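Lactococcal phage P2 ORF15 (Lactococcus phage p2, PDB 2WZP) is probably the distal tail protein of the phage, joining the end of the tail tube to the baseplate that carries the host-recognition machinery. Local coordinates at residues H36-D40 with G41-K45; Y124-E127 with I128-V131; D211-R214 with L215-W218; F244-D247 with I248-Y252; N287-V291 with M292-R296. One frame throughout, in Å; residues are numbered along the deposited sequence.

Contact 1. Residues H36-D40 with G41-K45; sequences HTNLD and GTDDK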
loop_
_atom_site.group_PDB
_atom_site.type_symbol
_atom_site.label_atom_id
_atom_site.label_comp_id
_atom_site.label_asym_id
_atom_site.label_seq_id
_atom_site.Cartn_x
_atom_site.Cartn_y
_atom_site.Cartn_z
ATOM N N HIS M 36 13.038 -3.468 38.243
ATOM C CA HIS M 36 13.102 -3.730 39.683
ATOM C C HIS M 36 11.689 -3.939 40.170
ATOM O O HIS M 36 10.804 -3.146 39.824
ATOM C CB HIS M 36 13.713 -2.548 40.444
ATOM C CG HIS M 36 15.125 -2.242 40.084
ATOM N ND1 HIS M 36 16.171 -2.616 40.901
ATOM C CD2 HIS M 36 15.619 -1.569 39.018
ATOM C CE1 HIS M 36 17.265 -2.180 40.301
ATOM N NE2 HIS M 36 16.982 -1.546 39.162
ATOM N N THR M 37 11.471 -4.985 40.983
ATOM C CA THR M 37 10.148 -5.261 41.563
ATOM C C THR M 37 9.925 -4.427 42.837
ATOM O O THR M 37 8.779 -4.217 43.241
ATOM C CB THR M 37 9.910 -6.759 41.796
ATOM O OG1 THR M 37 10.925 -7.265 42.653
ATOM C CG2 THR M 37 9.834 -7.563 40.484
ATOM N N ASN M 38 11.019 -3.927 43.453
ATOM C CA ASN M 38 10.939 -3.097 44.644
ATOM C C ASN M 38 12.232 -2.342 44.898
ATOM O O ASN M 38 12.969 -2.661 45.836
ATOM C CB ASN M 38 10.527 -3.928 45.842
ATOM C CG ASN M 38 10.161 -3.131 47.060
ATOM O OD1 ASN M 38 10.031 -1.895 47.062
ATOM N ND2 ASN M 38 10.039 -3.835 48.146
ATOM N N LEU M 39 12.487 -1.302 44.091
ATOM C CA LEU M 39 13.686 -0.468 44.217
ATOM C C LEU M 39 13.912 -0.047 45.663
ATOM O O LEU M 39 12.997 0.466 46.307
ATOM C CB LEU M 39 13.536 0.773 43.340
ATOM C CG LEU M 39 14.753 1.406 42.646
ATOM C CD1 LEU M 39 14.781 2.871 42.866
ATOM C CD2 LEU M 39 16.046 0.710 42.915
ATOM N N ASP M 40 15.100 -0.322 46.198
ATOM C CA ASP M 40 15.458 0.059 47.564
ATOM C C ASP M 40 14.786 -0.727 48.719
ATOM O O ASP M 40 14.985 -0.403 49.899
ATOM C CB ASP M 40 15.484 1.597 47.757
ATOM C CG ASP M 40 16.628 2.370 47.084
ATOM O OD1 ASP M 40 17.565 1.722 46.539
ATOM O OD2 ASP M 40 16.628 3.614 47.171
ATOM N N GLY M 41 14.097 -1.816 48.362
ATOM C CA GLY M 41 13.513 -2.751 49.310
ATOM C C GLY M 41 14.387 -3.985 49.367
ATOM O O GLY M 41 14.937 -4.383 48.336
ATOM N N THR M 42 14.529 -4.607 50.562
ATOM C CA THR M 42 15.332 -5.818 50.754
ATOM C C THR M 42 14.884 -7.021 49.897
ATOM O O THR M 42 15.691 -7.921 49.657
ATOM C CB THR M 42 15.463 -6.201 52.245
ATOM O OG1 THR M 42 14.179 -6.509 52.797
ATOM C CG2 THR M 42 16.176 -5.154 53.070
ATOM N N ASP M 43 13.622 -7.029 49.432
ATOM C CA ASP M 43 13.044 -8.109 48.634
ATOM C C ASP M 43 13.094 -7.856 47.116
ATOM O O ASP M 43 12.480 -8.607 46.348
ATOM C CB ASP M 43 11.596 -8.381 49.100
ATOM C CG ASP M 43 10.649 -7.193 49.003
ATOM O OD1 ASP M 43 9.422 -7.412 48.777
ATOM O OD2 ASP M 43 11.115 -6.054 49.188
ATOM N N ASP M 44 13.833 -6.823 46.691
ATOM C CA ASP M 44 13.956 -6.427 45.282
ATOM C C ASP M 44 14.454 -7.554 44.356
ATOM O O ASP M 44 15.514 -8.151 44.614
ATOM C CB ASP M 44 14.870 -5.194 45.161
ATOM C CG ASP M 44 14.876 -4.514 43.804
ATOM O OD1 ASP M 44 13.916 -4.706 43.040
ATOM O OD2 ASP M 44 15.843 -3.783 43.512
ATOM N N LYS M 45 13.676 -7.854 43.302
ATOM C CA LYS M 45 14.056 -8.814 42.252
ATOM C C LYS M 45 14.369 -7.980 41.009
ATOM O O LYS M 45 13.574 -7.123 40.623
ATOM C CB LYS M 45 12.968 -9.862 41.978
ATOM C CG LYS M 45 13.407 -10.938 40.981
ATOM C CD LYS M 45 12.429 -12.103 40.911
ATOM C CE LYS M 45 12.778 -13.066 39.787
ATOM N NZ LYS M 45 11.747 -14.148 39.624
HETATM O O HOH W 1 9.789 -8.488 44.801
HETATM O O HOH W 2 17.213 -1.924 44.816
#

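Contact 2. Residues Y124-E127 with I128-V131; sequences YQTE and IFQV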
loop_
_atom_site.group_PDB
_atom_site.type_symbol
_atom_site.label_atom_id
_atom_site.label_comp_id
_atom_site.label_asym_id
_atom_site.label_seq_id
_atom_site.Cartn_x
_atom_site.Cartn_y
_atom_site.Cartn_z
ATOM N N TYR M 124 17.358 3.149 33.881
ATOM C CA TYR M 124 17.876 3.582 32.583
ATOM C C TYR M 124 19.264 4.158 32.858
ATOM O O TYR M 124 19.397 5.208 33.496
ATOM C CB TYR M 124 16.925 4.633 31.980
ATOM C CG TYR M 124 17.321 5.278 30.669
ATOM C CD1 TYR M 124 18.080 4.589 29.726
ATOM C CD2 TYR M 124 16.838 6.536 30.319
ATOM C CE1 TYR M 124 18.374 5.150 28.481
ATOM C CE2 TYR M 124 17.093 7.091 29.064
ATOM C CZ TYR M 124 17.871 6.400 28.150
ATOM O OH TYR M 124 18.110 6.958 26.916
ATOM N N GLN M 125 20.292 3.404 32.458
ATOM C CA GLN M 125 21.678 3.772 32.702
ATOM C C GLN M 125 22.505 3.923 31.439
ATOM O O GLN M 125 22.482 3.053 30.569
ATOM C CB GLN M 125 22.354 2.778 33.659
ATOM C CG GLN M 125 23.676 3.321 34.154
ATOM C CD GLN M 125 24.486 2.351 34.939
ATOM O OE1 GLN M 125 24.396 1.127 34.778
ATOM N NE2 GLN M 125 25.327 2.900 35.794
ATOM N N THR M 126 23.247 5.048 31.366
ATOM C CA THR M 126 24.190 5.402 30.297
ATOM C C THR M 126 25.492 5.860 30.962
ATOM O O THR M 126 25.636 5.724 32.176
ATOM C CB THR M 126 23.597 6.419 29.305
ATOM O OG1 THR M 126 23.359 7.653 29.970
ATOM C CG2 THR M 126 22.336 5.914 28.627
ATOM N N GLU M 127 26.454 6.364 30.182
ATOM C CA GLU M 127 27.737 6.847 30.707
ATOM C C GLU M 127 27.544 8.183 31.442
ATOM O O GLU M 127 28.378 8.548 32.269
ATOM C CB GLU M 127 28.754 7.008 29.564
ATOM C CG GLU M 127 29.045 5.725 28.809
ATOM C CD GLU M 127 29.861 5.892 27.542
ATOM O OE1 GLU M 127 31.089 6.111 27.657
ATOM O OE2 GLU M 127 29.274 5.833 26.436
ATOM N N ILE M 128 26.426 8.893 31.151
ATOM C CA ILE M 128 26.109 10.199 31.727
ATOM C C ILE M 128 25.016 10.215 32.803
ATOM O O ILE M 128 24.943 11.175 33.562
ATOM C CB ILE M 128 25.964 11.318 30.660
ATOM C CG1 ILE M 128 24.766 11.082 29.724
ATOM C CG2 ILE M 128 27.255 11.471 29.878
ATOM C CD1 ILE M 128 24.118 12.373 29.244
ATOM N N PHE M 129 24.179 9.178 32.879
ATOM C CA PHE M 129 23.152 9.122 33.918
ATOM C C PHE M 129 22.815 7.719 34.360
ATOM O O PHE M 129 23.147 6.756 33.665
ATOM C CB PHE M 129 21.867 9.849 33.484
ATOM C CG PHE M 129 21.291 9.460 32.145
ATOM C CD1 PHE M 129 20.684 8.222 31.962
ATOM C CD2 PHE M 129 21.290 10.360 31.086
ATOM C CE1 PHE M 129 20.121 7.878 30.735
ATOM C CE2 PHE M 129 20.729 10.013 29.859
ATOM C CZ PHE M 129 20.151 8.773 29.694
ATOM N N GLN M 130 22.112 7.615 35.512
ATOM C CA GLN M 130 21.518 6.401 36.077
ATOM C C GLN M 130 20.198 6.847 36.719
ATOM O O GLN M 130 20.170 7.298 37.860
ATOM C CB GLN M 130 22.437 5.745 37.077
ATOM C CG GLN M 130 21.960 4.375 37.512
ATOM C CD GLN M 130 22.903 3.740 38.489
ATOM O OE1 GLN M 130 23.744 4.400 39.130
ATOM N NE2 GLN M 130 22.785 2.438 38.618
ATOM N N VAL M 131 19.126 6.806 35.930
ATOM C CA VAL M 131 17.791 7.286 36.308
ATOM C C VAL M 131 16.721 6.182 36.356
ATOM O O VAL M 131 16.969 5.055 35.921
ATOM C CB VAL M 131 17.342 8.515 35.490
ATOM C CG1 VAL M 131 18.374 9.651 35.582
ATOM C CG2 VAL M 131 17.084 8.123 34.047
#

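Contact 3. Residues D211-R214 with L215-W218; sequences DIDR and LSRW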
loop_
_atom_site.group_PDB
_atom_site.type_symbol
_atom_site.label_atom_id
_atom_site.label_comp_id
_atom_site.label_asym_id
_atom_site.label_seq_id
_atom_site.Cartn_x
_atom_site.Cartn_y
_atom_site.Cartn_z
ATOM N N ASP M 211 25.741 31.438 60.538
ATOM C CA ASP M 211 24.660 30.669 59.927
ATOM C C ASP M 211 24.809 29.151 60.208
ATOM O O ASP M 211 24.798 28.348 59.278
ATOM C CB ASP M 211 24.532 31.009 58.435
ATOM C CG ASP M 211 23.265 30.556 57.726
ATOM O OD1 ASP M 211 22.224 30.377 58.412
ATOM O OD2 ASP M 211 23.287 30.474 56.466
ATOM N N ILE M 212 24.939 28.758 61.515
ATOM C CA ILE M 212 25.043 27.347 61.937
ATOM C C ILE M 212 23.745 26.597 61.530
ATOM O O ILE M 212 23.722 25.382 61.283
ATOM C CB ILE M 212 25.351 27.242 63.456
ATOM C CG1 ILE M 212 25.748 25.821 63.900
ATOM C CG2 ILE M 212 24.220 27.794 64.331
ATOM C CD1 ILE M 212 27.089 25.338 63.464
ATOM N N ASP M 213 22.692 27.383 61.403
ATOM C CA ASP M 213 21.357 27.002 61.051
ATOM C C ASP M 213 21.280 26.377 59.690
ATOM O O ASP M 213 20.462 25.489 59.480
ATOM C CB ASP M 213 20.475 28.228 61.120
ATOM C CG ASP M 213 19.104 27.897 61.583
ATOM O OD1 ASP M 213 18.147 28.073 60.773
ATOM O OD2 ASP M 213 18.973 27.424 62.737
ATOM N N ARG M 214 22.173 26.757 58.788
ATOM C CA ARG M 214 22.214 26.183 57.442
ATOM C C ARG M 214 22.300 24.645 57.459
ATOM O O ARG M 214 21.894 24.016 56.495
ATOM C CB ARG M 214 23.353 26.813 56.620
ATOM C CG ARG M 214 24.675 26.084 56.717
ATOM C CD ARG M 214 25.857 26.927 56.347
ATOM N NE ARG M 214 26.753 27.002 57.490
ATOM C CZ ARG M 214 27.946 26.455 57.517
ATOM N NH1 ARG M 214 28.421 25.839 56.451
ATOM N NH2 ARG M 214 28.683 26.531 58.599
ATOM N N LEU M 215 22.816 24.053 58.547
ATOM C CA LEU M 215 22.994 22.600 58.715
ATOM C C LEU M 215 21.673 21.857 59.009
ATOM O O LEU M 215 21.618 20.626 58.952
ATOM C CB LEU M 215 24.076 22.306 59.799
ATOM C CG LEU M 215 25.467 22.949 59.619
ATOM C CD1 LEU M 215 26.348 22.637 60.792
ATOM C CD2 LEU M 215 26.166 22.446 58.379
ATOM N N SER M 216 20.608 22.618 59.317
ATOM C CA SER M 216 19.269 22.094 59.607
ATOM C C SER M 216 18.319 22.388 58.438
ATOM O O SER M 216 17.135 22.104 58.529
ATOM C CB SER M 216 18.722 22.753 60.871
ATOM O OG SER M 216 18.421 24.120 60.630
ATOM N N ARG M 217 18.833 22.975 57.367
ATOM C CA ARG M 217 18.047 23.425 56.233
ATOM C C ARG M 217 18.330 22.725 54.939
ATOM O O ARG M 217 19.461 22.329 54.665
ATOM C CB ARG M 217 18.269 24.910 56.010
ATOM C CG ARG M 217 17.741 25.808 57.120
ATOM C CD ARG M 217 17.549 27.207 56.602
ATOM N NE ARG M 217 18.721 27.660 55.875
ATOM C CZ ARG M 217 19.639 28.454 56.405
ATOM N NH1 ARG M 217 19.502 28.901 57.649
ATOM N NH2 ARG M 217 20.697 28.817 55.697
ATOM N N TRP M 218 17.300 22.662 54.111
ATOM C CA TRP M 218 17.346 22.140 52.763
ATOM C C TRP M 218 17.386 23.345 51.853
ATOM O O TRP M 218 16.487 24.178 51.896
ATOM C CB TRP M 218 16.088 21.305 52.481
ATOM C CG TRP M 218 16.032 20.636 51.141
ATOM C CD1 TRP M 218 17.025 20.560 50.203
ATOM C CD2 TRP M 218 14.916 19.908 50.604
ATOM N NE1 TRP M 218 16.579 19.870 49.099
ATOM C CE2 TRP M 218 15.289 19.455 49.321
ATOM C CE3 TRP M 218 13.622 19.606 51.080
ATOM C CZ2 TRP M 218 14.411 18.734 48.501
ATOM C CZ3 TRP M 218 12.762 18.864 50.275
ATOM C CH2 TRP M 218 13.154 18.444 49.002
#

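Contact 4. Residues F244-D247 with I248-Y252; sequences FLDD and IGNEY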
loop_
_atom_site.group_PDB
_atom_site.type_symbol
_atom_site.label_atom_id
_atom_site.label_comp_id
_atom_site.label_asym_id
_atom_site.label_seq_id
_atom_site.Cartn_x
_atom_site.Cartn_y
_atom_site.Cartn_z
ATOM N N PHE M 244 8.386 25.514 54.344
ATOM C CA PHE M 244 9.030 25.807 53.078
ATOM C C PHE M 244 8.903 27.266 52.803
ATOM O O PHE M 244 7.816 27.827 52.917
ATOM C CB PHE M 244 8.403 24.980 51.940
ATOM C CG PHE M 244 8.740 23.510 52.012
ATOM C CD1 PHE M 244 9.831 22.998 51.320
ATOM C CD2 PHE M 244 7.978 22.641 52.788
ATOM C CE1 PHE M 244 10.163 21.647 51.415
ATOM C CE2 PHE M 244 8.324 21.296 52.901
ATOM C CZ PHE M 244 9.414 20.805 52.215
ATOM N N LEU M 245 10.020 27.877 52.418
ATOM C CA LEU M 245 10.137 29.293 52.110
ATOM C C LEU M 245 10.553 29.483 50.659
ATOM O O LEU M 245 11.412 28.751 50.171
ATOM C CB LEU M 245 11.197 29.942 53.030
ATOM C CG LEU M 245 11.233 29.580 54.530
ATOM C CD1 LEU M 245 12.408 30.226 55.166
ATOM C CD2 LEU M 245 10.003 30.086 55.276
ATOM N N ASP M 246 9.982 30.487 49.985
ATOM C CA ASP M 246 10.321 30.822 48.599
ATOM C C ASP M 246 11.664 31.574 48.517
ATOM O O ASP M 246 12.298 31.818 49.552
ATOM C CB ASP M 246 9.176 31.604 47.917
ATOM C CG ASP M 246 8.839 32.977 48.496
ATOM O OD1 ASP M 246 7.803 33.556 48.088
ATOM O OD2 ASP M 246 9.634 33.493 49.326
ATOM N N ASP M 247 12.100 31.935 47.295
ATOM C CA ASP M 247 13.366 32.632 47.067
ATOM C C ASP M 247 13.528 33.965 47.808
ATOM O O ASP M 247 14.658 34.318 48.150
ATOM C CB ASP M 247 13.725 32.731 45.579
ATOM C CG ASP M 247 12.645 33.284 44.672
ATOM O OD1 ASP M 247 12.650 32.938 43.469
ATOM O OD2 ASP M 247 11.746 34.004 45.177
ATOM N N ILE M 248 12.409 34.642 48.142
ATOM C CA ILE M 248 12.416 35.900 48.902
ATOM C C ILE M 248 12.204 35.712 50.422
ATOM O O ILE M 248 11.981 36.697 51.141
ATOM C CB ILE M 248 11.534 37.008 48.262
ATOM C CG1 ILE M 248 10.030 36.681 48.363
ATOM C CG2 ILE M 248 11.956 37.254 46.814
ATOM C CD1 ILE M 248 9.054 37.772 47.850
ATOM N N GLY M 249 12.299 34.452 50.879
ATOM C CA GLY M 249 12.200 34.030 52.275
ATOM C C GLY M 249 10.829 34.005 52.925
ATOM O O GLY M 249 10.726 34.005 54.155
ATOM N N ASN M 250 9.772 33.968 52.126
ATOM C CA ASN M 250 8.404 33.933 52.636
ATOM C C ASN M 250 7.836 32.508 52.673
ATOM O O ASN M 250 8.003 31.764 51.705
ATOM C CB ASN M 250 7.506 34.835 51.789
ATOM C CG ASN M 250 7.742 36.300 52.034
ATOM O OD1 ASN M 250 7.855 36.771 53.173
ATOM N ND2 ASN M 250 7.784 37.065 50.973
ATOM N N GLU M 251 7.156 32.124 53.768
ATOM C CA GLU M 251 6.589 30.781 53.861
ATOM C C GLU M 251 5.396 30.628 52.930
ATOM O O GLU M 251 4.524 31.501 52.911
ATOM C CB GLU M 251 6.221 30.454 55.305
ATOM C CG GLU M 251 5.632 29.077 55.501
ATOM C CD GLU M 251 5.085 28.866 56.892
ATOM O OE1 GLU M 251 5.762 29.269 57.863
ATOM O OE2 GLU M 251 3.987 28.280 57.013
ATOM N N TYR M 252 5.379 29.542 52.139
ATOM C CA TYR M 252 4.298 29.294 51.183
ATOM C C TYR M 252 3.552 27.970 51.447
ATOM O O TYR M 252 2.476 27.770 50.888
ATOM C CB TYR M 252 4.812 29.389 49.722
ATOM C CG TYR M 252 5.819 28.316 49.361
ATOM C CD1 TYR M 252 5.407 27.093 48.837
ATOM C CD2 TYR M 252 7.180 28.508 49.578
ATOM C CE1 TYR M 252 6.326 26.084 48.541
ATOM C CE2 TYR M 252 8.107 27.515 49.267
ATOM C CZ TYR M 252 7.675 26.301 48.756
ATOM O OH TYR M 252 8.575 25.302 48.476
HETATM O O HOH W 3 11.091 25.940 49.011
HETATM O O HOH W 4 6.060 35.973 48.746
#

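Contact 5. Residues N287-V291 with M292-R296; sequences NLFPV and MDFER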
loop_
_atom_site.group_PDB
_atom_site.type_symbol
_atom_site.label_atom_id
_atom_site.label_comp_id
_atom_site.label_asym_id
_atom_site.label_seq_id
_atom_site.Cartn_x
_atom_site.Cartn_y
_atom_site.Cartn_z
ATOM N N ASN M 287 -1.844 7.395 62.663
ATOM C CA ASN M 287 -2.092 8.340 61.576
ATOM C C ASN M 287 -2.202 9.756 62.156
ATOM O O ASN M 287 -3.089 10.061 62.963
ATOM C CB ASN M 287 -3.300 7.968 60.744
ATOM C CG ASN M 287 -3.588 8.876 59.549
ATOM O OD1 ASN M 287 -2.753 9.643 59.067
ATOM N ND2 ASN M 287 -4.796 8.783 59.022
ATOM N N LEU M 288 -1.250 10.609 61.771
ATOM C CA LEU M 288 -1.166 11.977 62.255
ATOM C C LEU M 288 -1.824 12.977 61.378
ATOM O O LEU M 288 -1.904 14.143 61.763
ATOM C CB LEU M 288 0.283 12.370 62.496
ATOM C CG LEU M 288 1.022 11.671 63.647
ATOM C CD1 LEU M 288 2.265 12.427 63.978
ATOM C CD2 LEU M 288 0.119 11.452 64.856
ATOM N N PHE M 289 -2.359 12.534 60.226
ATOM C CA PHE M 289 -3.057 13.409 59.292
ATOM C C PHE M 289 -4.169 14.215 59.981
ATOM O O PHE M 289 -4.158 15.444 59.829
ATOM C CB PHE M 289 -3.581 12.652 58.065
ATOM C CG PHE M 289 -4.369 13.534 57.113
ATOM C CD1 PHE M 289 -3.738 14.193 56.065
ATOM C CD2 PHE M 289 -5.743 13.705 57.267
ATOM C CE1 PHE M 289 -4.467 15.010 55.192
ATOM C CE2 PHE M 289 -6.456 14.550 56.415
ATOM C CZ PHE M 289 -5.816 15.177 55.369
ATOM N N PRO M 290 -5.096 13.602 60.779
ATOM C CA PRO M 290 -6.160 14.405 61.434
ATOM C C PRO M 290 -5.661 15.540 62.330
ATOM O O PRO M 290 -6.415 16.424 62.738
ATOM C CB PRO M 290 -6.882 13.360 62.295
ATOM C CG PRO M 290 -6.703 12.106 61.571
ATOM C CD PRO M 290 -5.302 12.164 61.060
ATOM N N VAL M 291 -4.378 15.526 62.604
ATOM C CA VAL M 291 -3.768 16.427 63.550
ATOM C C VAL M 291 -2.788 17.439 62.949
ATOM O O VAL M 291 -2.151 18.232 63.661
ATOM C CB VAL M 291 -3.309 15.533 64.727
ATOM C CG1 VAL M 291 -1.797 15.474 64.928
ATOM C CG2 VAL M 291 -4.101 15.827 65.992
ATOM N N MET M 292 -2.781 17.482 61.613
ATOM C CA MET M 292 -1.989 18.401 60.806
ATOM C C MET M 292 -2.651 19.770 60.722
ATOM O O MET M 292 -3.881 19.864 60.766
ATOM C CB MET M 292 -1.850 17.859 59.385
ATOM C CG MET M 292 -0.778 18.573 58.603
ATOM S SD MET M 292 -0.480 17.948 56.944
ATOM C CE MET M 292 -0.714 16.238 57.180
ATOM N N ASP M 293 -1.825 20.826 60.566
ATOM C CA ASP M 293 -2.286 22.193 60.370
ATOM C C ASP M 293 -2.619 22.329 58.883
ATOM O O ASP M 293 -1.782 22.752 58.079
ATOM C CB ASP M 293 -1.232 23.221 60.821
ATOM C CG ASP M 293 -1.702 24.672 60.877
ATOM O OD1 ASP M 293 -0.969 25.509 61.423
ATOM O OD2 ASP M 293 -2.794 24.970 60.361
ATOM N N PHE M 294 -3.848 21.948 58.528
ATOM C CA PHE M 294 -4.370 21.970 57.168
ATOM C C PHE M 294 -4.238 23.336 56.499
ATOM O O PHE M 294 -3.851 23.396 55.329
ATOM C CB PHE M 294 -5.828 21.453 57.153
ATOM C CG PHE M 294 -6.014 20.102 57.841
ATOM C CD1 PHE M 294 -5.427 18.945 57.322
ATOM C CD2 PHE M 294 -6.775 19.990 58.998
ATOM C CE1 PHE M 294 -5.603 17.701 57.954
ATOM C CE2 PHE M 294 -6.925 18.753 59.641
ATOM C CZ PHE M 294 -6.355 17.613 59.103
ATOM N N GLU M 295 -4.488 24.436 57.243
ATOM C CA GLU M 295 -4.353 25.783 56.700
ATOM C C GLU M 295 -2.915 26.110 56.258
ATOM O O GLU M 295 -2.729 26.837 55.287
ATOM C CB GLU M 295 -4.843 26.828 57.696
ATOM C CG GLU M 295 -4.688 28.243 57.168
ATOM C CD GLU M 295 -5.335 29.349 57.965
ATOM O OE1 GLU M 295 -5.240 30.518 57.520
ATOM O OE2 GLU M 295 -5.975 29.045 58.999
ATOM N N ARG M 296 -1.913 25.604 56.965
ATOM C CA ARG M 296 -0.518 25.844 56.622
ATOM C C ARG M 296 -0.059 24.974 55.472
ATOM O O ARG M 296 0.897 25.339 54.784
ATOM C CB ARG M 296 0.371 25.581 57.832
ATOM C CG ARG M 296 0.617 26.807 58.640
ATOM C CD ARG M 296 1.608 26.459 59.688
ATOM N NE ARG M 296 2.931 26.982 59.379
ATOM C CZ ARG M 296 3.890 27.090 60.285
ATOM N NH1 ARG M 296 5.066 27.597 59.955
ATOM N NH2 ARG M 296 3.678 26.699 61.534
HETATM O O HOH W 5 -5.782 19.651 62.648
#

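Contact 1. Residues H36-D40 with G41-K45
The imidazole of His36 takes the carboxylate of Asp44 at its edge, while Leu39 CD2 lies over one ring face, offset toward the rim. The setting is a loop of two successive beta turns, type II from Asn38 to Gly41 and type I from Gly41 to Asp44, which joins strands 32-36 and 46-48. The ring and carboxylate are nearly coplanar, and His36 ND1 gives a nearly straight bond of 2.9 Å to the syn lone pair of Asp44 OD2. With CG anti to the backbone N (chi1 -169°), the Asp44 carboxylate reaches back to the 36-38 part of the loop, and Asp44 OD1 accepts the backbone N of Asn38 at 3.0 Å from above the carboxylate plane. One side chain thus ties down a ring and a turn at once. The other ring nitrogen, His36 NE2, hydrogen-bonds Glu123 of strand 120-125. Near the loop's tip, Asn38 ND2 reaches Asp43 OD2 at 2.7 Å, the amide and carboxylate planes standing almost perpendicular. At the base, Thr37 N donates to Lys45 O, and Lys45 N returns a bond of 2.9 Å to Thr37 OG1. A water completes the frame, accepting from Asp40 N and donating to Asp44 OD2 at 2.7 Å.

Contact 2. Residues Y124-E127 with I128-V131
This is the end of a beta hairpin, where Tyr124 and Phe129 pack in an edge-to-face aromatic pair across the reversal between strands 120-125 and 130-140, one on each side of the turn. Tyr124 and Val131 form an antiparallel hydrogen-bonded pair, with Tyr124 N to Val131 O at 2.8 Å and a returning bond from Val131 N to Tyr124 O. Gln125 and Gln130 follow as a non-hydrogen-bonded pair, and beyond them Thr126 N donates to Phe129 O at 2.9 Å.

The Phe129 ring turns its edge to the Tyr124 face, with CE1 over the centre of the tyrosine ring and the two planes 63° apart. Its first torsion, 52°, sets CG between the backbone N and the carbonyl carbon, which folds the ring back over the preceding strand. Thr126 OG1 sits over the centre of one face of the Phe129 ring and also accepts a weak bond from Phe129 N. On the sheet face of Gln125 and Gln130, the two amides stack with nearly parallel planes, and Gln130 NE2 hydrogen-bonds Glu123. Tyr104 of a second subunit packs on Tyr124 and Thr126, so this hairpin end takes part in a subunit interface. There Lys142 of that second subunit hydrogen-bonds Tyr124 OH, while at the strand end Tyr124 CD2 meets Val131 CG2 at 4.1 Å.

Contact 3. Residues D211-R214 with L215-W218
The carbonyl oxygen of Asp213 is held twice by Ser216. Ser216 OG donates to Asp213 O at 2.7 Å along a lone pair in the carbonyl plane, and Ser216 N reaches the same atom at 2.9 Å from above that plane. The hydroxyl gets there because it lies between its own backbone N and carbonyl carbon, with chi1 at 70°. Two residues earlier, Asp211 O is gripped in a similar way by Arg214 N and Arg214 NE, which approach from opposite faces of the carbonyl, while Arg214 NH2 forms a salt bridge with Glu209.

A salt-bridge network joins Asp211, Asp213 and Arg217. Arg217 meets Asp211 end-on, NH1 to Asp211 OD1 and NH2 to Asp211 OD2, each at 3.2 Å, with the guanidinium and carboxylate nearly coplanar. Asp213 OD1 adds a longer salt bridge to Arg217 NH1 at 3.5 Å, so one arginine spans two acids, while Lys174 is the second partner of Asp213. One face of the Arg217 guanidinium rests over Arg214 CA. Ile212 CD1 packs against Leu215 CD1. Leu215 N bonds to Ile212 O, and Arg217 N bonds weakly to Arg214 O. Such bonds to the third residue back are the signature of a short 3-10 turn, here leading into strand 218-220.

Contact 4. Residues F244-D247 with I248-Y252
Strands 240-246 and 251-257 meet here in an antiparallel hairpin, with a type I turn from Asp246 to Gly249 and a G1 beta bulge, Gly249, at positive phi, and Asn250 both lying opposite Asp246. Gly249 N donates to Asp246 O, and Asp246 N to Asn250 O at 2.9 Å. Farther along, Tyr252 N closes on Phe244 O at 3.1 Å.

Asp246 does most of the side-chain work. With CG between its backbone N and carbonyl carbon (chi1 64°), its carboxylate curls back over the turn, where OD2 accepts Asn250 N at 2.8 Å from above its plane and takes a weak bond from Ile248 N. A water links its other oxygen to Asn250 ND2. The Tyr252 ring turns an edge toward the peptide between Leu245 and Asp246, and its CZ touches Phe244 CB at 3.5 Å. A second water joins Tyr252 OH to Leu245 O, while Glu303 N is a further partner of that hydroxyl. Leu245 CD2 lies against Glu251 CB at 3.8 Å, across the non-hydrogen-bonded pair formed by these two residues.

Because the N-H groups of Asn250 and, weakly, Ile248 point to OD2, the charged form of Asp246 is probably stabilised.

Contact 5. Residues N287-V291 with M292-R296
Apolar contact comes first: Phe289 receives Phe294 over one face of its ring and Met292 at an oblique approach. Phe294 CE1 lies above the Phe289 ring, offset toward the rim, with the nearest pair Phe289 CE2 to Phe294 CE1 at 3.6 Å. The planes are 53° apart, so the pair is neither a parallel stack nor a T-shaped one. Met292 bends at its third torsion, -36°, which brings CE to 3.8 Å from Phe289 CD1. The aromatic ring of Phe289 is thus met both by the sulfur-bearing chain's methyl end and by a second ring.

Hydrogen bonds shape the backbone beneath these side chains. Asn287 OD1 accepts Phe289 N at 3.1 Å, an Asx turn that starts the 3-10 segment 289-291. Val291 N then bonds to Leu288 O, and Met292 N to Phe289 O at 3.0 Å. The chain leaves through an inverse gamma turn centred on Asp293. Water adds one bridge, donating to Met292 O at 2.7 Å and more distantly to Pro290 O.

The cluster lies in the loop between strands 284-287 and 305-310. Met292 packs on Phe257 of strand 251-257 and on Tyr277 of strand 276-281, Phe289 also touches Tyr277, and a chain of another protein lies against Phe289, Pro290 and Phe294.

In the fold
From the N terminus, contact 1 closes the loop between strands 32-36 and 46-48, and contact 2 closes the hairpin of strands 120-125 and 130-140. Both serve the seven-stranded sheet of the N-terminal domain, with centres about 19 Å apart. Contacts 3, 4 and 5 follow in the C-terminal domain, each finishing before the next begins, so none nests or crosses. Contact 3 leads into strand 218-220 and contact 4 turns strand 240-246 into 251-257, both in one four-stranded sheet, where Trp218 packs on Phe244. Contact 5 leaves strand 284-287 of the six-stranded sheet, and its Arg296 joins Glu251 of contact 4 by a salt bridge, tying that loop to the edge strand 251-257 of the four-stranded sheet.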